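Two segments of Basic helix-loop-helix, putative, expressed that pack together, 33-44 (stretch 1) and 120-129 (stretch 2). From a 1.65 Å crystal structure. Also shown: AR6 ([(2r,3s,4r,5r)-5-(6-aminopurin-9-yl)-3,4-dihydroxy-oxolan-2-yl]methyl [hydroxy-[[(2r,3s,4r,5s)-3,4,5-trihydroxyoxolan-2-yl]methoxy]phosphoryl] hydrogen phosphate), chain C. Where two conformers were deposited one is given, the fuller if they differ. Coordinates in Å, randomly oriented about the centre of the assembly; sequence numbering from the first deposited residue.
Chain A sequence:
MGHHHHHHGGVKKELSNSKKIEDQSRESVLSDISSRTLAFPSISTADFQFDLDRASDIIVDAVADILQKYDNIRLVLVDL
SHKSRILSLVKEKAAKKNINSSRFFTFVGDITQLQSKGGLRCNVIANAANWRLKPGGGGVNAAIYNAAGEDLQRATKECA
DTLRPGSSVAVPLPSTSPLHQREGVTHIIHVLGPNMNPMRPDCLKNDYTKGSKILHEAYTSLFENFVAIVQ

Stretch 1 (33-44) ISSRTLAFPSIS
Stretch 2, residues 120-129: LRCNVIANAA

Parallel β-strands joined far apart in sequence are held by a staggered backbone ladder, with side chains filling what the ladder leaves open. The pairing of residues 33-44 with 120-129 is a compact example, burying 655 Å² in all.

The first stretch opens with a 3-10 turn at Ser34 and Ser35 (phi/psi -62/-30 and -75/-14), closed by Arg36 N to Ile33 O at 2.9 Å; Thr37 OG1 reaches back to the same Ile33 O at 2.7 Å. Ser34 lies opposite Cys122, CA to CA 4.8 Å, and its carbonyl O accepts from Asn123 N at 3.0 Å. The Ser34 side chain, chi1 p, points toward the second stretch and sets Ser34 OG 3.0 Å from Asn123 OD1. Asn123 (phi/psi -82/-24, chi1 m, chi2 17°) places that same OD1 2.6 Å from Arg121 NE, whose side chain is extended, t at chi1 to chi3. Ser35 turns away overall, yet its CA lies 3.5 Å from Asn123 ND2.

From Thr37 (phi/psi -122/130, chi1 m) the backbone is extended. Thr37 CG2 packs 3.6 Å from Cys122 SG, Cys122 being m, while Thr37 O takes a weak bond from Val124 N at 3.4 Å. The strands then run parallel, their axes 25° apart and 4.7 Å at closest approach. Leu38 pairs with Val124 and Ala39 with Ile125, each at a CA-CA distance of 4.9 Å.

Ala39 supplies the two stronger bonds of the ladder: its N donates to Val124 O at 3.0 Å and its O accepts from Ala126 N at 2.9 Å, so one residue straddles Ile125. The same two oxygens each take a CA-H...O contact as well: Leu38 CA to Val124 O at 3.4 Å and Ile125 CA to Ala39 O at 3.3 Å. Side chains alternate accordingly. Leu38 (t, p) and Val124 (t) share one face, with Leu38 CD1 3.7 Å from Val124 CG1; Ala39 and Ile125 (p, t) share the other, where Ala39 CB lies 4.3 Å from Ile125 CG2 and 4.0 Å from Cys122 SG.

Beyond the ladder, contact becomes apolar. Phe40 (phi/psi -140/149, chi1 p, chi2 -80°) brings CB to 3.7 Å from Ala126 CB, but its ring leads away. Pro41, C-gamma endo and without an amide hydrogen, cannot donate to Ala126 O; its CD sits 3.3 Å from that oxygen, which has no hydrogen-bond partner. Ser42 points away. Ile43 (m, m) ends the packing with CD1 3.8 Å from Ala128 CB, and Ser44 (phi/psi 81/-5) turns its N to AR6 O2B, a 2.7 Å hydrogen bond.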

# COMPACT_ATOMS: atom_id res chain seq x y z
N ILE A 33 3.14 17.24 -7.57
CA ILE A 33 3.80 16.09 -6.95
C ILE A 33 2.83 15.22 -6.16
O ILE A 33 2.97 13.98 -6.18
CB ILE A 33 5.02 16.52 -6.07
CG1 ILE A 33 5.81 15.28 -5.59
CG2 ILE A 33 4.60 17.36 -4.91
CD1 ILE A 33 6.38 14.48 -6.71
N SER A 34 1.88 15.80 -5.43
CA SER A 34 0.95 15.01 -4.61
C SER A 34 0.12 14.09 -5.46
O SER A 34 -0.19 12.98 -5.06
CB SER A 34 0.02 15.91 -3.79
OG SER A 34 -0.94 16.50 -4.61
N SER A 35 -0.15 14.50 -6.70
CA SER A 35 -0.94 13.69 -7.62
C SER A 35 -0.12 12.53 -8.17
O SER A 35 -0.69 11.60 -8.75
CB SER A 35 -1.52 14.55 -8.77
OG SER A 35 -0.56 14.80 -9.75
N ARG A 36 1.21 12.58 -8.00
CA ARG A 36 2.07 11.57 -8.50
C ARG A 36 2.82 10.84 -7.37
O ARG A 36 3.83 10.27 -7.60
CB ARG A 36 3.09 12.19 -9.48
CG ARG A 36 2.43 12.70 -10.78
CD ARG A 36 3.38 13.42 -11.70
NE ARG A 36 3.86 14.69 -11.15
CZ ARG A 36 5.07 14.94 -10.69
NH1 ARG A 36 6.00 14.00 -10.65
NH2 ARG A 36 5.36 16.16 -10.21
N THR A 37 2.20 10.83 -6.19
CA THR A 37 2.74 10.19 -5.04
C THR A 37 1.78 9.13 -4.52
O THR A 37 0.59 9.39 -4.34
CB THR A 37 3.02 11.19 -3.88
OG1 THR A 37 3.90 12.25 -4.30
CG2 THR A 37 3.69 10.46 -2.70
N LEU A 38 2.33 7.95 -4.30
CA LEU A 38 1.62 6.84 -3.67
C LEU A 38 2.21 6.58 -2.29
O LEU A 38 3.41 6.40 -2.18
CB LEU A 38 1.84 5.53 -4.50
CG LEU A 38 1.32 4.25 -3.84
CD1 LEU A 38 -0.19 4.27 -3.77
CD2 LEU A 38 1.81 3.04 -4.63
N ALA A 39 1.38 6.60 -1.28
CA ALA A 39 1.78 6.10 0.05
C ALA A 39 1.23 4.70 0.20
O ALA A 39 0.02 4.45 -0.07
CB ALA A 39 1.25 6.99 1.14
N PHE A 40 2.03 3.81 0.69
CA PHE A 40 1.61 2.46 0.90
C PHE A 40 2.15 1.92 2.19
O PHE A 40 3.29 2.24 2.60
CB PHE A 40 2.02 1.53 -0.29
CG PHE A 40 3.46 1.40 -0.48
CD1 PHE A 40 4.16 2.37 -1.13
CD2 PHE A 40 4.15 0.21 -0.08
CE1 PHE A 40 5.54 2.23 -1.35
CE2 PHE A 40 5.51 0.05 -0.31
CZ PHE A 40 6.21 1.06 -0.97
N PRO A 41 1.40 1.01 2.84
CA PRO A 41 1.91 0.30 3.99
C PRO A 41 2.58 -1.01 3.59
O PRO A 41 2.45 -1.45 2.42
CB PRO A 41 0.63 -0.02 4.74
CG PRO A 41 -0.31 -0.34 3.66
CD PRO A 41 0.07 0.56 2.48
N SER A 42 3.24 -1.66 4.54
CA SER A 42 3.87 -2.93 4.29
C SER A 42 2.81 -4.03 4.20
O SER A 42 2.23 -4.44 5.20
CB SER A 42 4.85 -3.23 5.36
OG SER A 42 5.45 -4.51 5.19
N ILE A 43 2.55 -4.48 3.02
CA ILE A 43 1.54 -5.51 2.81
C ILE A 43 1.94 -6.85 3.39
O ILE A 43 3.09 -7.25 3.29
CB ILE A 43 1.34 -5.72 1.27
CG1 ILE A 43 0.98 -4.40 0.57
CG2 ILE A 43 0.31 -6.80 0.99
CD1 ILE A 43 -0.25 -3.69 1.12
N SER A 44 0.99 -7.45 4.12
CA SER A 44 1.10 -8.86 4.64
C SER A 44 1.92 -9.01 5.92
O SER A 44 1.98 -10.08 6.45
CB SER A 44 1.65 -9.85 3.56
OG SER A 44 0.72 -10.05 2.52
N LEU A 120 2.52 15.88 4.73
CA LEU A 120 2.95 15.36 3.42
C LEU A 120 1.73 15.01 2.62
O LEU A 120 1.10 14.02 2.92
CB LEU A 120 3.81 14.12 3.62
CG LEU A 120 4.45 13.44 2.37
CD1 LEU A 120 5.60 14.22 1.85
CD2 LEU A 120 4.90 12.02 2.68
N ARG A 121 1.44 15.73 1.57
CA ARG A 121 0.22 15.32 0.80
C ARG A 121 0.54 14.27 -0.21
O ARG A 121 1.52 14.36 -1.00
CB ARG A 121 -0.65 16.46 0.18
CG ARG A 121 -2.05 15.96 -0.44
CD ARG A 121 -2.78 17.09 -1.27
NE ARG A 121 -3.83 16.51 -2.17
CZ ARG A 121 -4.86 17.17 -2.72
NH1 ARG A 121 -5.02 18.48 -2.46
NH2 ARG A 121 -5.80 16.49 -3.50
N CYS A 122 -0.26 13.25 -0.09
CA CYS A 122 -0.20 12.05 -1.00
C CYS A 122 -1.61 11.79 -1.45
O CYS A 122 -2.46 11.39 -0.66
CB CYS A 122 0.40 10.72 -0.38
SG CYS A 122 1.98 10.92 0.49
N ASN A 123 -1.84 11.87 -2.77
CA ASN A 123 -3.23 11.74 -3.30
C ASN A 123 -3.69 10.30 -3.44
O ASN A 123 -4.88 10.02 -3.50
CB ASN A 123 -3.38 12.41 -4.66
CG ASN A 123 -3.35 13.92 -4.60
OD1 ASN A 123 -2.92 14.51 -3.64
ND2 ASN A 123 -3.73 14.54 -5.71
N VAL A 124 -2.76 9.35 -3.57
CA VAL A 124 -3.14 7.97 -3.73
C VAL A 124 -2.60 7.19 -2.55
O VAL A 124 -1.43 7.29 -2.23
CB VAL A 124 -2.62 7.36 -5.05
CG1 VAL A 124 -3.13 5.94 -5.22
CG2 VAL A 124 -2.98 8.24 -6.23
N ILE A 125 -3.46 6.39 -1.90
CA ILE A 125 -2.96 5.51 -0.85
C ILE A 125 -3.35 4.07 -1.11
O ILE A 125 -4.35 3.78 -1.77
CB ILE A 125 -3.42 5.95 0.55
CG1 ILE A 125 -4.88 5.79 0.70
CG2 ILE A 125 -2.98 7.39 0.87
CD1 ILE A 125 -5.37 6.07 2.12
N ALA A 126 -2.49 3.15 -0.68
CA ALA A 126 -2.79 1.71 -0.76
C ALA A 126 -3.35 1.17 0.53
O ALA A 126 -2.97 1.62 1.62
CB ALA A 126 -1.53 0.97 -1.10
N ASN A 127 -4.21 0.18 0.40
CA ASN A 127 -4.81 -0.51 1.51
C ASN A 127 -4.44 -1.98 1.52
O ASN A 127 -4.41 -2.61 0.48
CB ASN A 127 -6.29 -0.34 1.41
CG ASN A 127 -7.02 -1.07 2.51
OD1 ASN A 127 -6.55 -1.12 3.65
ND2 ASN A 127 -8.19 -1.63 2.18
N ALA A 128 -4.10 -2.55 2.68
CA ALA A 128 -3.90 -3.94 2.80
C ALA A 128 -5.25 -4.58 3.09
O ALA A 128 -5.70 -4.66 4.22
CB ALA A 128 -2.87 -4.25 3.88
N ALA A 129 -5.87 -5.03 2.03
CA ALA A 129 -7.27 -5.42 2.05
C ALA A 129 -7.43 -6.84 2.47
O ALA A 129 -6.48 -7.62 2.55
CB ALA A 129 -7.85 -5.20 0.64
N1 AR6 C . -1.15 3.87 8.95
C2 AR6 C . -0.01 3.32 8.46
N3 AR6 C . 0.33 2.05 8.63
C4 AR6 C . -0.49 1.20 9.32
C5 AR6 C . -1.74 1.67 9.85
C6 AR6 C . -2.06 3.09 9.63
N6 AR6 C . -3.17 3.64 10.05
N7 AR6 C . -2.35 0.57 10.49
C8 AR6 C . -1.54 -0.49 10.30
N9 AR6 C . -0.41 -0.12 9.58
PA AR6 C . -2.14 -5.03 8.21
PB AR6 C . -1.78 -7.37 6.41
C1' AR6 C . 0.65 -0.96 9.07
O1A AR6 C . -2.29 -6.03 9.38
O1B AR6 C . -0.71 -7.99 7.28
C1D AR6 C . -6.60 -6.31 7.57
O1D AR6 C . -7.41 -5.90 8.65
C2' AR6 C . 1.12 -2.13 9.93
O2' AR6 C . 1.95 -1.71 11.05
O2A AR6 C . -3.11 -3.91 8.08
O2B AR6 C . -1.63 -7.37 4.92
C2D AR6 C . -7.51 -6.90 6.44
O2D AR6 C . -8.92 -7.02 6.89
C3' AR6 C . 1.80 -2.99 8.89
O3' AR6 C . 3.18 -2.58 8.67
O3A AR6 C . -2.10 -5.83 6.80
C3D AR6 C . -6.90 -8.23 6.10
O3D AR6 C . -7.80 -9.23 6.66
C4' AR6 C . 0.97 -2.74 7.62
O4' AR6 C . 0.15 -1.63 7.88
C4D AR6 C . -5.53 -8.25 6.82
O4D AR6 C . -5.59 -7.31 7.92
C5' AR6 C . 0.11 -3.91 7.21
O5' AR6 C . -0.61 -4.45 8.34
C5D AR6 C . -4.34 -7.82 5.98
O5D AR6 C . -3.17 -8.11 6.76